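Local coordinates for Sts-2 protein (Mus musculus, PDB 3D4I), which belongs to a suppressor of T-cell receptor signalling that interferes with CBL-mediated receptor down-regulation; this piece is its histidine phosphatase domain, with acid-dependent phosphatase activity, at residues Ile7-Gly11 against Cys190-Ile196; Tyr172-Val176 against Pro218-Phe224. One frame throughout, in Å; residues are numbered along the deposited sequence.

Contact 1 (Ile7-Gly11 against Cys190-Ile196); sequences ISRRG and CPQDMGI
With CG anti to the backbone N (chi1 -152°) and the chain extended from CG to NE, Arg10 lies along the loop Cys190-Met194. The first torsion of Asp193 (chi1 -166°) turns its carboxylate to a water shared with Arg10, and the two side chains cross at about a right angle. Arg10 CG rests 3.1 Å from Asp193 O. Farther out, Cys190 O sits over one face of the guanidinium, toward its rim. That oxygen already accepts from Asp193 N and closes a type I beta turn. The charges do not pair directly. Arg10 NE is 4.5 Å from Asp193 OD2, and the water bridges them. The water lies in the guanidinium plane, accepts from Arg10 NE at 3.1 Å, and donates to Asp193 OD2 at 2.9 Å. It also donates to Gly195 O, so three groups fix its place. Ile187 O holds Arg10 NH1, and Thr90 OG1 holds Asp193 OD2.

Gly11 N donates to Gly195 O over 3.0 Å. Gly11 also hydrogen-bonds through its backbone to Thr197, so it pairs with Ile196 in a parallel bridge. Ile196 CA adds a CA-H...O contact to Gly11 O. Here strands 11-16 and 196-201 begin side by side in the central sheet of the histidine phosphatase fold.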
loop_
_atom_site.group_PDB
_atom_site.type_symbol
_atom_site.label_atom_id
_atom_site.label_comp_id
_atom_site.label_asym_id
_atom_site.label_seq_id
_atom_site.Cartn_x
_atom_site.Cartn_y
_atom_site.Cartn_z
ATOM N N ILE A 7 -34.563 9.409 -8.906
ATOM C CA ILE A 7 -34.633 8.898 -7.533
ATOM C C ILE A 7 -33.386 8.065 -7.211
ATOM O O ILE A 7 -32.897 7.304 -8.054
ATOM C CB ILE A 7 -35.933 8.081 -7.269
ATOM C CG1 ILE A 7 -36.144 7.013 -8.349
ATOM C CG2 ILE A 7 -37.150 9.016 -7.183
ATOM C CD1 ILE A 7 -37.122 5.915 -7.962
ATOM N N SER A 8 -32.857 8.227 -6.001
ATOM C CA SER A 8 -31.651 7.499 -5.597
ATOM C C SER A 8 -31.970 6.016 -5.457
ATOM O O SER A 8 -33.116 5.644 -5.176
ATOM C CB SER A 8 -31.073 8.077 -4.297
ATOM O OG SER A 8 -32.099 8.233 -3.337
ATOM N N ARG A 9 -30.960 5.168 -5.669
ATOM C CA ARG A 9 -31.179 3.723 -5.669
ATOM C C ARG A 9 -30.364 3.070 -4.576
ATOM O O ARG A 9 -29.195 3.424 -4.361
ATOM C CB ARG A 9 -30.808 3.120 -7.026
ATOM C CG ARG A 9 -31.823 3.427 -8.118
ATOM C CD ARG A 9 -31.289 3.113 -9.508
ATOM N NE ARG A 9 -32.265 3.533 -10.520
ATOM C CZ ARG A 9 -32.932 2.710 -11.333
ATOM N NH1 ARG A 9 -32.719 1.400 -11.300
ATOM N NH2 ARG A 9 -33.804 3.206 -12.205
ATOM N N ARG A 10 -31.000 2.139 -3.881
ATOM C CA ARG A 10 -30.331 1.285 -2.922
ATOM C C ARG A 10 -29.172 0.521 -3.580
ATOM O O ARG A 10 -29.328 -0.050 -4.666
ATOM C CB ARG A 10 -31.332 0.295 -2.338
ATOM C CG ARG A 10 -30.958 -0.132 -0.957
ATOM C CD ARG A 10 -31.917 -1.105 -0.392
ATOM N NE ARG A 10 -31.363 -1.609 0.857
ATOM C CZ ARG A 10 -31.892 -2.584 1.585
ATOM N NH1 ARG A 10 -33.001 -3.192 1.186
ATOM N NH2 ARG A 10 -31.285 -2.957 2.715
ATOM N N GLY A 11 -28.027 0.468 -2.903
ATOM C CA GLY A 11 -26.867 -0.253 -3.438
ATOM C C GLY A 11 -26.313 -1.299 -2.486
ATOM O O GLY A 11 -26.413 -1.155 -1.257
ATOM N N CYS A 190 -33.357 -3.111 6.529
ATOM C CA CYS A 190 -34.069 -1.834 6.417
ATOM C C CYS A 190 -34.437 -1.622 4.936
ATOM O O CYS A 190 -33.707 -0.944 4.213
ATOM C CB CYS A 190 -33.196 -0.681 6.934
ATOM S SG CYS A 190 -32.592 -0.835 8.671
ATOM N N PRO A 191 -35.569 -2.216 4.479
ATOM C CA PRO A 191 -35.906 -2.348 3.048
ATOM C C PRO A 191 -36.293 -1.047 2.328
ATOM O O PRO A 191 -36.470 -1.056 1.101
ATOM C CB PRO A 191 -37.085 -3.328 3.053
ATOM C CG PRO A 191 -37.722 -3.125 4.369
ATOM C CD PRO A 191 -36.619 -2.802 5.335
ATOM N N GLN A 192 -36.424 0.042 3.087
ATOM C CA GLN A 192 -36.675 1.380 2.536
ATOM C C GLN A 192 -35.382 2.188 2.307
ATOM O O GLN A 192 -35.395 3.209 1.617
ATOM C CB GLN A 192 -37.638 2.156 3.456
ATOM C CG GLN A 192 -39.085 2.233 2.974
ATOM C CD GLN A 192 -39.659 0.912 2.504
ATOM O OE1 GLN A 192 -39.993 0.039 3.314
ATOM N NE2 GLN A 192 -39.803 0.765 1.187
ATOM N N ASP A 193 -34.275 1.721 2.882
ATOM C CA ASP A 193 -32.962 2.385 2.778
ATOM C C ASP A 193 -32.574 2.758 1.348
ATOM O O ASP A 193 -32.786 1.958 0.427
ATOM C CB ASP A 193 -31.880 1.477 3.363
ATOM C CG ASP A 193 -30.577 2.202 3.603
ATOM O OD1 ASP A 193 -30.604 3.413 3.903
ATOM O OD2 ASP A 193 -29.522 1.541 3.507
ATOM N N MET A 194 -32.004 3.952 1.159
ATOM C CA MET A 194 -31.610 4.397 -0.192
ATOM C C MET A 194 -30.116 4.671 -0.447
ATOM O O MET A 194 -29.740 5.204 -1.504
ATOM C CB MET A 194 -32.497 5.555 -0.679
ATOM C CG MET A 194 -33.924 5.098 -0.959
ATOM S SD MET A 194 -35.164 6.392 -1.190
ATOM C CE MET A 194 -35.618 6.115 -2.909
ATOM N N GLY A 195 -29.267 4.279 0.490
ATOM C CA GLY A 195 -27.826 4.375 0.275
ATOM C C GLY A 195 -27.198 3.018 0.006
ATOM O O GLY A 195 -27.887 2.046 -0.385
ATOM N N ILE A 196 -25.884 2.957 0.200
ATOM C CA ILE A 196 -25.112 1.750 -0.066
ATOM C C ILE A 196 -24.801 0.966 1.201
ATOM O O ILE A 196 -24.328 1.520 2.186
ATOM C CB ILE A 196 -23.786 2.082 -0.809
ATOM C CG1 ILE A 196 -24.065 2.863 -2.103
ATOM C CG2 ILE A 196 -22.938 0.796 -1.065
ATOM C CD1 ILE A 196 -22.794 3.290 -2.858
HETATM O O HOH W 1 -28.593 -0.254 1.394
#

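Contact 2 (Tyr172-Val176 against Pro218-Phe224); sequences YDQYV and PRECGDF
Arg219 O accepts the hydroxyl proton of Tyr172 in a short bond, 2.5 Å from Tyr172 OH. The same OH also accepts from a water, and that water in turn accepts from Arg219 N. The phenol oxygen is therefore tied to both backbone polar atoms of one residue, directly and through water. The bond joins the first turn of helix 172-187 to the loop leading into helix 221-229, two helices of the histidine phosphatase domain. Around it Tyr172, Tyr175 and Phe224 form an aromatic cluster.

The first torsion of Tyr172 (chi1 174°) swings the ring away from its own backbone N and across to the start of helix 221-229. Cys221 CA stands over the centre of one ring face, 4.0 Å from the centroid, in a CH-pi contact. Cys221 SG lies over the same face as a sulfur-aromatic contact. Val176 CG1 covers the opposite face near the rim, so the ring is sandwiched. Phe224 meets it obliquely, the planes 49° apart, with Tyr172 CE1 over the Phe224 face. Replacing Tyr172 by alanine would probably leave Arg219 O without its hydroxyl partner and open a gap between Val176 and Cys221, beside Phe224.

Tyr175 reaches the far end of Phe224, its CE2 3.6 Å from Phe224 CZ. Its hydroxyl bonds to Ser208, and its ring stacks on Trp128. Arg219 turns its end away to a salt bridge with Asp207, and packs on Trp271 of the second subunit. Glu220 is the N-cap of helix 221-229. Its OE1 accepts weakly from Gly222 N and Asp223 N. Val176 CG2 touches Pro218 CG at 3.7 Å.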
loop_
_atom_site.group_PDB
_atom_site.type_symbol
_atom_site.label_atom_id
_atom_site.label_comp_id
_atom_site.label_asym_id
_atom_site.label_seq_id
_atom_site.Cartn_x
_atom_site.Cartn_y
_atom_site.Cartn_z
ATOM N N TYR A 172 -21.101 -27.269 -1.731
ATOM C CA TYR A 172 -21.258 -26.060 -2.537
ATOM C C TYR A 172 -22.713 -25.601 -2.553
ATOM O O TYR A 172 -22.988 -24.419 -2.328
ATOM C CB TYR A 172 -20.715 -26.253 -3.959
ATOM C CG TYR A 172 -20.971 -25.083 -4.881
ATOM C CD1 TYR A 172 -20.276 -23.879 -4.728
ATOM C CD2 TYR A 172 -21.911 -25.176 -5.908
ATOM C CE1 TYR A 172 -20.519 -22.794 -5.579
ATOM C CE2 TYR A 172 -22.163 -24.087 -6.759
ATOM C CZ TYR A 172 -21.468 -22.915 -6.591
ATOM O OH TYR A 172 -21.715 -21.863 -7.441
ATOM N N ASP A 173 -23.633 -26.533 -2.806
ATOM C CA ASP A 173 -25.074 -26.230 -2.792
ATOM C C ASP A 173 -25.549 -25.609 -1.471
ATOM O O ASP A 173 -26.333 -24.648 -1.463
ATOM C CB ASP A 173 -25.929 -27.464 -3.149
ATOM C CG ASP A 173 -25.802 -27.873 -4.619
ATOM O OD1 ASP A 173 -25.448 -27.036 -5.483
ATOM O OD2 ASP A 173 -26.059 -29.059 -4.921
ATOM N N GLN A 174 -25.072 -26.163 -0.361
ATOM C CA GLN A 174 -25.401 -25.640 0.967
ATOM C C GLN A 174 -24.804 -24.265 1.201
ATOM O O GLN A 174 -25.487 -23.363 1.755
ATOM C CB GLN A 174 -24.941 -26.606 2.045
ATOM C CG GLN A 174 -25.874 -27.806 2.150
ATOM C CD GLN A 174 -25.346 -28.899 3.032
ATOM O OE1 GLN A 174 -24.142 -29.049 3.198
ATOM N NE2 GLN A 174 -26.256 -29.693 3.599
ATOM N N TYR A 175 -23.536 -24.114 0.785
ATOM C CA TYR A 175 -22.845 -22.811 0.827
ATOM C C TYR A 175 -23.617 -21.718 0.076
ATOM O O TYR A 175 -23.887 -20.651 0.633
ATOM C CB TYR A 175 -21.409 -22.928 0.271
ATOM C CG TYR A 175 -20.799 -21.573 -0.045
ATOM C CD1 TYR A 175 -20.403 -20.722 0.972
ATOM C CD2 TYR A 175 -20.656 -21.140 -1.369
ATOM C CE1 TYR A 175 -19.865 -19.474 0.693
ATOM C CE2 TYR A 175 -20.130 -19.888 -1.661
ATOM C CZ TYR A 175 -19.727 -19.065 -0.624
ATOM O OH TYR A 175 -19.219 -17.811 -0.880
ATOM N N VAL A 176 -23.932 -21.959 -1.198
ATOM C CA VAL A 176 -24.633 -20.934 -1.995
ATOM C C VAL A 176 -26.016 -20.607 -1.411
ATOM O O VAL A 176 -26.465 -19.449 -1.447
ATOM C CB VAL A 176 -24.702 -21.267 -3.530
ATOM C CG1 VAL A 176 -23.287 -21.316 -4.119
ATOM C CG2 VAL A 176 -25.439 -22.565 -3.801
ATOM N N PRO A 218 -27.207 -20.437 -9.019
ATOM C CA PRO A 218 -25.781 -20.590 -8.721
ATOM C C PRO A 218 -25.008 -21.024 -9.959
ATOM O O PRO A 218 -25.533 -21.789 -10.774
ATOM C CB PRO A 218 -25.781 -21.697 -7.661
ATOM C CG PRO A 218 -27.114 -21.510 -6.959
ATOM C CD PRO A 218 -28.044 -21.244 -8.107
ATOM N N ARG A 219 -23.789 -20.512 -10.117
ATOM C CA ARG A 219 -22.880 -20.984 -11.155
ATOM C C ARG A 219 -22.513 -22.411 -10.812
ATOM O O ARG A 219 -22.532 -22.780 -9.644
ATOM C CB ARG A 219 -21.593 -20.157 -11.162
ATOM C CG ARG A 219 -21.749 -18.759 -11.632
ATOM C CD ARG A 219 -20.408 -18.086 -11.739
ATOM N NE ARG A 219 -20.571 -16.667 -12.044
ATOM C CZ ARG A 219 -20.574 -16.155 -13.269
ATOM N NH1 ARG A 219 -20.436 -16.938 -14.328
ATOM N NH2 ARG A 219 -20.720 -14.848 -13.431
ATOM N N GLU A 220 -22.185 -23.217 -11.825
ATOM C CA GLU A 220 -21.586 -24.530 -11.602
ATOM C C GLU A 220 -20.329 -24.335 -10.737
ATOM O O GLU A 220 -19.604 -23.361 -10.904
ATOM C CB GLU A 220 -21.217 -25.177 -12.942
ATOM C CG GLU A 220 -20.953 -26.686 -12.892
ATOM C CD GLU A 220 -19.480 -27.049 -12.629
ATOM O OE1 GLU A 220 -18.577 -26.345 -13.142
ATOM O OE2 GLU A 220 -19.226 -28.054 -11.917
ATOM N N CYS A 221 -20.092 -25.266 -9.816
ATOM C CA CYS A 221 -19.022 -25.126 -8.827
ATOM C C CYS A 221 -17.654 -24.834 -9.427
ATOM O O CYS A 221 -16.925 -23.994 -8.902
ATOM C CB CYS A 221 -18.939 -26.373 -7.953
ATOM S SG CYS A 221 -17.705 -26.239 -6.649
ATOM N N GLY A 222 -17.306 -25.547 -10.505
ATOM C CA GLY A 222 -16.002 -25.405 -11.177
ATOM C C GLY A 222 -15.830 -24.035 -11.798
ATOM O O GLY A 222 -14.768 -23.430 -11.720
ATOM N N ASP A 223 -16.909 -23.560 -12.410
ATOM C CA ASP A 223 -17.019 -22.225 -12.965
ATOM C C ASP A 223 -16.867 -21.158 -11.875
ATOM O O ASP A 223 -16.162 -20.160 -12.062
ATOM C CB ASP A 223 -18.383 -22.122 -13.667
ATOM C CG ASP A 223 -18.377 -22.758 -15.042
ATOM O OD1 ASP A 223 -17.316 -22.736 -15.710
ATOM O OD2 ASP A 223 -19.432 -23.276 -15.456
ATOM N N PHE A 224 -17.523 -21.382 -10.740
ATOM C CA PHE A 224 -17.430 -20.480 -9.569
ATOM C C PHE A 224 -15.965 -20.423 -9.077
ATOM O O PHE A 224 -15.390 -19.349 -8.951
ATOM C CB PHE A 224 -18.414 -20.976 -8.509
ATOM C CG PHE A 224 -18.195 -20.436 -7.112
ATOM C CD1 PHE A 224 -18.673 -19.180 -6.748
ATOM C CD2 PHE A 224 -17.601 -21.236 -6.134
ATOM C CE1 PHE A 224 -18.489 -18.697 -5.434
ATOM C CE2 PHE A 224 -17.426 -20.763 -4.816
ATOM C CZ PHE A 224 -17.876 -19.495 -4.482
HETATM O O HOH W 2 -22.780 -19.115 -7.616
#

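In the fold
Helix 172-187 links the two contacts along the chain. Contact 2 uses its first turn, and contact 1 uses the loop that follows its end. Their centres are 28 Å apart and their nearest atoms about 18 Å apart, so they do not meet. Both are partly buried and mix inner with outer residues. Contact 1 is mainly polar and joins the entries of two neighbouring parallel strands through backbone atoms, an arginine and a water. Contact 2 joins two helix starts and relies on aromatic side chains, with one tyrosine bond at its centre. It also reaches the second subunit through Arg219, whereas no other chain of the assembly touches contact 1.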